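Local coordinates for protein beta-lactamase Rm3 (Uncultured bacterium, PDB 5IQK) that is a subclass B3 metallo-beta-lactamase that hydrolyses beta-lactam antibiotics, probably by means of zinc ions bound in its active site, at residues A[24-29]-A[61-66]. Numbering follows the deposited sequence.
Sequences YYVGMK and GALGFR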
loop_
_atom_site.group_PDB
_atom_site.type_symbol
_atom_site.label_atom_id
_atom_site.label_comp_id
_atom_site.label_asym_id
_atom_site.label_seq_id
_atom_site.Cartn_x
_atom_site.Cartn_y
_atom_site.Cartn_z
ATOM N N TYR A 24 9.920 8.573 -3.554
ATOM C CA TYR A 24 10.719 7.543 -4.231
ATOM C C TYR A 24 10.080 6.167 -4.105
ATOM O O TYR A 24 9.445 5.881 -3.091
ATOM C CB TYR A 24 12.113 7.451 -3.643
ATOM C CG TYR A 24 12.897 8.738 -3.710
ATOM C CD1 TYR A 24 13.861 8.921 -4.682
ATOM C CD2 TYR A 24 12.666 9.765 -2.803
ATOM C CE1 TYR A 24 14.592 10.100 -4.752
ATOM C CE2 TYR A 24 13.393 10.939 -2.868
ATOM C CZ TYR A 24 14.350 11.097 -3.849
ATOM O OH TYR A 24 15.074 12.267 -3.921
ATOM N N TYR A 25 10.311 5.307 -5.095
ATOM C CA TYR A 25 9.926 3.888 -5.008
ATOM C C TYR A 25 11.075 3.039 -4.452
ATOM O O TYR A 25 12.191 3.091 -4.970
ATOM C CB TYR A 25 9.516 3.364 -6.379
ATOM C CG TYR A 25 8.878 1.980 -6.336
ATOM C CD1 TYR A 25 7.532 1.831 -6.044
ATOM C CD2 TYR A 25 9.633 0.842 -6.570
ATOM C CE1 TYR A 25 6.935 0.569 -6.004
ATOM C CE2 TYR A 25 9.039 -0.444 -6.541
ATOM C CZ TYR A 25 7.702 -0.556 -6.249
ATOM O OH TYR A 25 7.117 -1.799 -6.205
ATOM N N VAL A 26 10.812 2.267 -3.397
ATOM C CA VAL A 26 11.852 1.435 -2.786
ATOM C C VAL A 26 11.386 -0.011 -2.592
ATOM O O VAL A 26 11.985 -0.767 -1.815
ATOM C CB VAL A 26 12.313 2.006 -1.423
ATOM C CG1 VAL A 26 13.049 3.320 -1.622
ATOM C CG2 VAL A 26 11.133 2.197 -0.495
ATOM N N GLY A 27 10.339 -0.389 -3.323
ATOM C CA GLY A 27 9.747 -1.707 -3.205
ATOM C C GLY A 27 10.339 -2.765 -4.129
ATOM O O GLY A 27 11.503 -2.693 -4.541
ATOM N N MET A 28 9.519 -3.773 -4.430
ATOM C CA MET A 28 9.928 -4.951 -5.192
ATOM C C MET A 28 9.118 -5.029 -6.491
ATOM O O MET A 28 8.292 -4.160 -6.765
ATOM C CB MET A 28 9.724 -6.230 -4.358
ATOM C CG MET A 28 10.700 -6.429 -3.197
ATOM S SD MET A 28 10.686 -5.124 -1.935
ATOM C CE MET A 28 8.945 -5.073 -1.482
ATOM N N LYS A 29 9.326 -6.076 -7.283
ATOM C CA LYS A 29 8.637 -6.177 -8.563
ATOM C C LYS A 29 7.111 -6.320 -8.408
ATOM O O LYS A 29 6.356 -5.896 -9.283
ATOM C CB LYS A 29 9.182 -7.348 -9.372
ATOM C CG LYS A 29 8.979 -7.191 -10.866
ATOM C CD LYS A 29 9.818 -6.060 -11.419
ATOM C CE LYS A 29 11.280 -6.470 -11.584
ATOM N NZ LYS A 29 12.144 -5.353 -12.045
ATOM N N GLY A 61 19.004 2.762 0.994
ATOM C CA GLY A 61 20.421 3.089 0.953
ATOM C C GLY A 61 20.943 3.396 -0.437
ATOM O O GLY A 61 21.747 4.317 -0.625
ATOM N N ALA A 62 20.495 2.618 -1.415
ATOM C CA ALA A 62 20.955 2.767 -2.793
ATOM C C ALA A 62 20.591 4.143 -3.340
ATOM O O ALA A 62 21.291 4.689 -4.189
ATOM C CB ALA A 62 20.371 1.670 -3.672
ATOM N N LEU A 63 19.503 4.703 -2.826
ATOM C CA LEU A 63 19.056 6.039 -3.196
ATOM C C LEU A 63 19.871 7.124 -2.500
ATOM O O LEU A 63 19.741 8.301 -2.829
ATOM C CB LEU A 63 17.578 6.228 -2.863
ATOM C CG LEU A 63 16.604 5.460 -3.765
ATOM C CD1 LEU A 63 15.168 5.659 -3.274
ATOM C CD2 LEU A 63 16.743 5.896 -5.216
ATOM N N GLY A 64 20.647 6.728 -1.496
ATOM C CA GLY A 64 21.430 7.673 -0.720
ATOM C C GLY A 64 20.750 8.119 0.562
ATOM O O GLY A 64 21.136 9.139 1.143
ATOM N N PHE A 65 19.744 7.365 1.007
ATOM C CA PHE A 65 19.094 7.662 2.282
ATOM C C PHE A 65 19.360 6.561 3.303
ATOM O O PHE A 65 20.007 5.563 2.987
ATOM C CB PHE A 65 17.588 7.865 2.079
ATOM C CG PHE A 65 17.254 8.971 1.115
ATOM C CD1 PHE A 65 17.459 10.304 1.468
ATOM C CD2 PHE A 65 16.767 8.683 -0.153
ATOM C CE1 PHE A 65 17.166 11.332 0.584
ATOM C CE2 PHE A 65 16.467 9.705 -1.042
ATOM C CZ PHE A 65 16.669 11.035 -0.672
ATOM N N ARG A 66 18.845 6.732 4.518
ATOM C CA ARG A 66 19.085 5.768 5.592
ATOM C C ARG A 66 17.796 5.362 6.304
ATOM O O ARG A 66 16.936 6.201 6.556
ATOM C CB ARG A 66 20.061 6.324 6.624
ATOM C CG ARG A 66 21.372 6.828 6.046
ATOM C CD ARG A 66 22.180 7.541 7.103
ATOM N NE ARG A 66 22.582 6.633 8.174
ATOM C CZ ARG A 66 22.543 6.938 9.468
ATOM N NH1 ARG A 66 22.144 8.145 9.858
ATOM N NH2 ARG A 66 22.932 6.045 10.372
#
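Tyr24 offers one face of its ring to the edge of Phe65, an edge-to-face (T-shaped) pair with centroids 5.2 Å apart and planes inclined at 64°. Phe65 CE2 stands over the rim of the phenol rather than its middle, 3.8 Å from Tyr24 CZ, while Phe65 CZ reaches the hydroxyl end. Phe65 also forms an edge-to-face pair with His42. The contact belongs to the alpha-beta/beta-alpha sandwich of the metallo-beta-lactamase fold: the end of strand 23-25, in the seven-stranded sheet, packs against the turn that follows helix 53-62. With no hydrogen bond crossing between the segments and 186 Å² buried, the attachment is apolar. Leu63 contributes the other apolar contacts. Its CG lies anti to the carbonyl carbon (chi1 -72°) and CD1 anti to CA, an extended shape that carries CD1 between Tyr24, at the end of the strand, and Val26, just beyond it: Leu63 CD1 is 3.6 Å from Tyr24 CB and equally close to Val26 CG1. The methyl thus bridges two residues of alternate position, whereas the intervening Tyr25 starts off away from the helix side, and its ring meets Phe17 and, edge-to-face, Trp230. Val26 also packs on Ile56 and Ile60, and its carbonyl accepts a hydrogen bond from Asn59, all within the same helix. A Schellman motif closes that helix; Gly64, at positive phi, sends its N to Gly61 O at 2.8 Å, and the reversal presents Leu63 and Phe65 together to the strand. The Tyr25 ring has Gly27 N above one face, near the rim, and its hydroxyl closes a local loop: Tyr25 OH donates to Met28 O at 2.7 Å, lying in the carbonyl plane with a C=O...donor angle of 150°.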